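Local coordinates for pyridoxamine 5'-phosphate oxidase-related, FMN-binding protein (Paracoccus denitrificans, PDB 6VNA), which probably acts as a noncanonical heme oxygenase that degrades c-type heme, although its family is that of FMN-binding pyridoxamine 5'-phosphate oxidases, at residues R25-G30 with I44-D49; G52-L57 with I133-G138. All coordinates share one frame; numbering follows the deposited sequence.

Contact 1: R25-G30 with I44-D49; sequences RHASLG and IALQTD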
loop_
_atom_site.group_PDB
_atom_site.type_symbol
_atom_site.label_atom_id
_atom_site.label_comp_id
_atom_site.label_asym_id
_atom_site.label_seq_id
_atom_site.Cartn_x
_atom_site.Cartn_y
_atom_site.Cartn_z
ATOM N N ARG A 25 -2.487 1.973 12.813
ATOM C CA ARG A 25 -2.951 0.612 13.209
ATOM C C ARG A 25 -2.988 -0.320 11.975
ATOM O O ARG A 25 -2.899 -1.526 12.152
ATOM C CB ARG A 25 -4.304 0.743 13.926
ATOM C CG ARG A 25 -4.259 1.579 15.201
ATOM C CD ARG A 25 -3.310 0.995 16.245
ATOM N NE ARG A 25 -3.206 1.729 17.505
ATOM C CZ ARG A 25 -2.379 2.739 17.744
ATOM N NH1 ARG A 25 -1.574 3.195 16.799
ATOM N NH2 ARG A 25 -2.372 3.311 18.938
ATOM N N HIS A 26 -3.103 0.220 10.762
ATOM C CA HIS A 26 -3.169 -0.541 9.492
ATOM C C HIS A 26 -2.344 0.180 8.446
ATOM O O HIS A 26 -2.028 1.353 8.678
ATOM C CB HIS A 26 -4.615 -0.709 9.012
ATOM C CG HIS A 26 -5.487 -1.318 10.049
ATOM N ND1 HIS A 26 -5.424 -2.660 10.355
ATOM C CD2 HIS A 26 -6.419 -0.773 10.870
ATOM C CE1 HIS A 26 -6.280 -2.924 11.326
ATOM N NE2 HIS A 26 -6.911 -1.783 11.655
ATOM N N ALA A 27 -2.046 -0.503 7.331
ATOM C CA ALA A 27 -1.336 0.095 6.189
ATOM C C ALA A 27 -1.625 -0.672 4.898
ATOM O O ALA A 27 -2.152 -1.816 4.962
ATOM C CB ALA A 27 0.143 0.100 6.472
ATOM N N SER A 28 -1.247 -0.065 3.775
ATOM C CA SER A 28 -1.079 -0.769 2.487
ATOM C C SER A 28 0.373 -1.248 2.406
ATOM O O SER A 28 1.273 -0.397 2.487
ATOM C CB SER A 28 -1.430 0.118 1.329
ATOM O OG SER A 28 -2.758 0.554 1.421
ATOM N N LEU A 29 0.601 -2.550 2.271
ATOM C CA LEU A 29 1.980 -3.106 2.129
ATOM C C LEU A 29 2.211 -3.460 0.657
ATOM O O LEU A 29 1.331 -4.116 0.035
ATOM C CB LEU A 29 2.134 -4.322 3.034
ATOM C CG LEU A 29 3.374 -5.184 2.793
ATOM C CD1 LEU A 29 4.639 -4.515 3.328
ATOM C CD2 LEU A 29 3.179 -6.545 3.431
ATOM N N GLY A 30 3.297 -2.948 0.103
ATOM C CA GLY A 30 3.820 -3.375 -1.202
ATOM C C GLY A 30 4.855 -4.485 -1.061
ATOM O O GLY A 30 5.858 -4.307 -0.302
ATOM N N ILE A 44 -2.640 -4.555 5.660
ATOM C CA ILE A 44 -2.048 -5.256 6.834
ATOM C C ILE A 44 -2.278 -4.486 8.141
ATOM O O ILE A 44 -2.383 -3.253 8.120
ATOM C CB ILE A 44 -0.538 -5.463 6.623
ATOM C CG1 ILE A 44 0.204 -4.133 6.467
ATOM C CG2 ILE A 44 -0.290 -6.398 5.452
ATOM C CD1 ILE A 44 1.638 -4.173 6.940
ATOM N N ALA A 45 -2.281 -5.210 9.248
ATOM C CA ALA A 45 -2.141 -4.637 10.603
ATOM C C ALA A 45 -0.696 -4.165 10.722
ATOM O O ALA A 45 0.213 -4.921 10.349
ATOM C CB ALA A 45 -2.513 -5.643 11.663
ATOM N N LEU A 46 -0.513 -2.909 11.083
ATOM C CA LEU A 46 0.820 -2.284 11.212
ATOM C C LEU A 46 0.806 -1.271 12.356
ATOM O O LEU A 46 -0.050 -0.376 12.356
ATOM C CB LEU A 46 1.204 -1.563 9.922
ATOM C CG LEU A 46 2.577 -0.898 10.012
ATOM C CD1 LEU A 46 3.667 -1.862 9.546
ATOM C CD2 LEU A 46 2.611 0.390 9.229
ATOM N N GLN A 47 1.762 -1.414 13.263
ATOM C CA GLN A 47 2.084 -0.455 14.342
ATOM C C GLN A 47 3.586 -0.169 14.265
ATOM O O GLN A 47 4.203 -0.583 13.276
ATOM C CB GLN A 47 1.655 -1.071 15.669
ATOM C CG GLN A 47 0.180 -1.429 15.713
ATOM C CD GLN A 47 -0.217 -1.981 17.061
ATOM O OE1 GLN A 47 0.460 -1.772 18.064
ATOM N NE2 GLN A 47 -1.289 -2.746 17.085
ATOM N N THR A 48 4.135 0.542 15.246
ATOM C CA THR A 48 5.595 0.697 15.475
ATOM C C THR A 48 5.980 -0.194 16.655
ATOM O O THR A 48 5.076 -0.521 17.396
ATOM C CB THR A 48 5.908 2.167 15.754
ATOM O OG1 THR A 48 5.137 2.510 16.909
ATOM C CG2 THR A 48 5.555 3.070 14.597
ATOM N N ASP A 49 7.250 -0.568 16.850
ATOM C CA ASP A 49 7.693 -1.041 18.197
ATOM C C ASP A 49 8.464 0.099 18.879
ATOM O O ASP A 49 8.430 1.239 18.344
ATOM C CB ASP A 49 8.361 -2.430 18.208
ATOM C CG ASP A 49 9.491 -2.697 17.235
ATOM O OD1 ASP A 49 9.953 -1.734 16.581
ATOM O OD2 ASP A 49 9.902 -3.878 17.150
#
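The imidazole of His-26 turns an edge to the partner strand: Ile-44 O lies in the ring plane, 3.8 Å from His-26 ND1, without a hydrogen bond. Ala-87 of the second subunit also packs on this side chain. Ile-44 O is gripped instead by the backbone, taking Ala-27 N at 2.9 Å nearly along its C=O axis and a CA-H...O contact from His-26 CA at 3.1 Å. Ile-44 N returns a straight bond to Ala-27 O (2.9 Å), which completes an antiparallel hydrogen-bonded pair. Farther along, Leu-46 N reaches Arg-25 O at 3.0 Å from well above the carbonyl plane, perhaps reflecting the 115° between the short strand segments. Ile-44 holds CG1 in the crowded position between backbone N and carbonyl carbon (chi1 61°), so that CD1 lies 3.9 Å from Leu-29 CB while CG2 meets Leu-29 CD2. Ala-27 CB rests on Leu-46 CD2 at 3.7 Å. An alanine in place of Ile-44 would lose both branches and probably loosen the packing around Leu-29. This hairpin of strands 26-32 and 39-48 is flanked in the sheet by strands 73-79 and 54-59; Ile-44 and Leu-46 pack against both, while helix 108-115 covers Ala-45 and takes a bond from Gln-47 NE2 at Trp-112 O.

Contact 2: G52-L57 with I133-G138; sequences GVPLAL and IEPVSG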
loop_
_atom_site.group_PDB
_atom_site.type_symbol
_atom_site.label_atom_id
_atom_site.label_comp_id
_atom_site.label_asym_id
_atom_site.label_seq_id
_atom_site.Cartn_x
_atom_site.Cartn_y
_atom_site.Cartn_z
ATOM N N GLY A 52 10.237 2.880 17.360
ATOM C CA GLY A 52 9.374 3.615 16.407
ATOM C C GLY A 52 9.525 3.129 14.973
ATOM O O GLY A 52 9.176 3.885 14.032
ATOM N N VAL A 53 10.033 1.909 14.808
ATOM C CA VAL A 53 10.268 1.241 13.495
ATOM C C VAL A 53 8.980 0.515 13.135
ATOM O O VAL A 53 8.424 -0.203 13.973
ATOM C CB VAL A 53 11.473 0.281 13.578
ATOM C CG1 VAL A 53 11.582 -0.638 12.366
ATOM C CG2 VAL A 53 12.766 1.057 13.786
ATOM N N PRO A 54 8.461 0.699 11.900
ATOM C CA PRO A 54 7.243 0.018 11.468
ATOM C C PRO A 54 7.304 -1.484 11.759
ATOM O O PRO A 54 8.334 -2.092 11.581
ATOM C CB PRO A 54 7.193 0.239 9.956
ATOM C CG PRO A 54 7.984 1.516 9.752
ATOM C CD PRO A 54 9.035 1.544 10.855
ATOM N N LEU A 55 6.209 -2.040 12.248
ATOM C CA LEU A 55 6.130 -3.452 12.678
ATOM C C LEU A 55 4.829 -4.008 12.129
ATOM O O LEU A 55 3.792 -3.468 12.491
ATOM C CB LEU A 55 6.145 -3.499 14.206
ATOM C CG LEU A 55 6.017 -4.878 14.848
ATOM C CD1 LEU A 55 7.258 -5.720 14.583
ATOM C CD2 LEU A 55 5.770 -4.735 16.349
ATOM N N ALA A 56 4.912 -5.021 11.272
ATOM C CA ALA A 56 3.767 -5.608 10.549
ATOM C C ALA A 56 3.433 -6.926 11.239
ATOM O O ALA A 56 4.340 -7.522 11.832
ATOM C CB ALA A 56 4.137 -5.772 9.092
ATOM N N LEU A 57 2.175 -7.338 11.217
ATOM C CA LEU A 57 1.749 -8.675 11.700
ATOM C C LEU A 57 1.086 -9.392 10.513
ATOM O O LEU A 57 -0.020 -8.974 10.099
ATOM C CB LEU A 57 0.811 -8.476 12.893
ATOM C CG LEU A 57 0.242 -9.738 13.542
ATOM C CD1 LEU A 57 1.337 -10.653 14.039
ATOM C CD2 LEU A 57 -0.686 -9.381 14.695
ATOM N N ILE A 133 9.827 -3.517 9.395
ATOM C CA ILE A 133 10.098 -2.962 8.041
ATOM C C ILE A 133 10.998 -1.756 8.249
ATOM O O ILE A 133 10.475 -0.681 8.598
ATOM C CB ILE A 133 8.792 -2.671 7.277
ATOM C CG1 ILE A 133 7.993 -3.963 7.110
ATOM C CG2 ILE A 133 9.082 -2.039 5.926
ATOM C CD1 ILE A 133 6.562 -3.756 6.787
ATOM N N GLU A 134 12.307 -1.976 8.109
ATOM C CA GLU A 134 13.360 -0.983 8.415
ATOM C C GLU A 134 13.401 0.019 7.276
ATOM O O GLU A 134 13.600 -0.356 6.129
ATOM C CB GLU A 134 14.708 -1.662 8.618
ATOM C CG GLU A 134 14.744 -2.566 9.836
ATOM C CD GLU A 134 15.981 -3.447 9.924
ATOM O OE1 GLU A 134 16.793 -3.410 8.976
ATOM O OE2 GLU A 134 16.123 -4.174 10.939
ATOM N N PRO A 135 13.145 1.313 7.546
ATOM C CA PRO A 135 13.091 2.302 6.480
ATOM C C PRO A 135 14.469 2.659 5.925
ATOM O O PRO A 135 15.402 2.780 6.681
ATOM C CB PRO A 135 12.413 3.525 7.126
ATOM C CG PRO A 135 12.644 3.352 8.614
ATOM C CD PRO A 135 12.739 1.860 8.852
ATOM N N VAL A 136 14.503 2.834 4.611
ATOM C CA VAL A 136 15.611 3.430 3.825
ATOM C C VAL A 136 15.233 4.876 3.489
ATOM O O VAL A 136 16.057 5.764 3.765
ATOM C CB VAL A 136 15.864 2.592 2.551
ATOM C CG1 VAL A 136 16.859 3.245 1.616
ATOM C CG2 VAL A 136 16.295 1.177 2.888
ATOM N N SER A 137 14.043 5.094 2.903
ATOM C CA SER A 137 13.549 6.420 2.446
ATOM C C SER A 137 12.018 6.568 2.614
ATOM O O SER A 137 11.313 5.567 2.878
ATOM C CB SER A 137 13.974 6.669 1.023
ATOM O OG SER A 137 13.105 6.015 0.112
ATOM N N GLY A 138 11.519 7.793 2.473
ATOM C CA GLY A 138 10.113 8.156 2.727
ATOM C C GLY A 138 9.624 9.277 1.831
ATOM O O GLY A 138 10.412 10.179 1.496
#
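Ile-133 sets CG1 anti to its carbonyl carbon (chi1 -60°) and extends the chain from there, which carries CD1 across to Ala-56 CB at 3.9 Å. Val-53 places CG1 anti to its backbone N (chi1 168°), so that this methyl comes 3.9 Å from Ile-133 O and loosely near Pro-135 CD. The Pro-54 ring packs against Ile-133: its CB stands 4.3 Å from Ile-133 CB, and its CD meets Pro-135 CD at 4.2 Å. One backbone bond spans the segments: Ile-133 N gives its hydrogen to Pro-54 O at 3.0 Å, almost straight at 168°, although the donor sits above the carbonyl plane. Ile-133 O points back at the proline ring, with Pro-54 CG and CD each 3.5 Å away. The strands run antiparallel, and the next backbone pairing along them is Ala-56 with Trp-131. Leu-76 packs on both Pro-54 and Ile-133, whereas Leu-55 and Leu-57 turn to Trp-112 of helix 108-115. Glu-134, pointing away from strand 54-59, makes a salt bridge to Arg-98. Past Pro-135 the chain leaves strand 54-59, and Val-136 and Ser-137 form a classic beta bulge opposite Leu-96. The chemistry is thus mostly apolar. Pro-54 has no N-H, so the return bond that an antiparallel pair would send to Ile-133 O cannot form, and ring carbons lie against that oxygen instead. Pro-135 likewise brings no donor, which is consistent with strand pairing that gives way here to hydrocarbon packing as the chain turns its corner.

Overall arrangement
From the N terminus the chain passes helix 11-23 and enters strand 26-32, and contact 1 closes the short hairpin loop back to strand 39-48. Contact 2 opens only afterwards, at strand 54-59, and closes a far longer loop of 75 residues, holding helices 63-70 and 108-115 and strands 73-79 and 92-101, at strand 128-135. The two loops follow in series, neither nested nor crossed. Strands 39-48 and 54-59 are sheet neighbours, so the contacts, with centres about 9 Å apart, touch directly: Gln-47 O lies 2.7 Å from Leu-55 N, a probable hydrogen bond. Together they link early and late strands in one curled antiparallel sheet, consistent with the split barrel of this family.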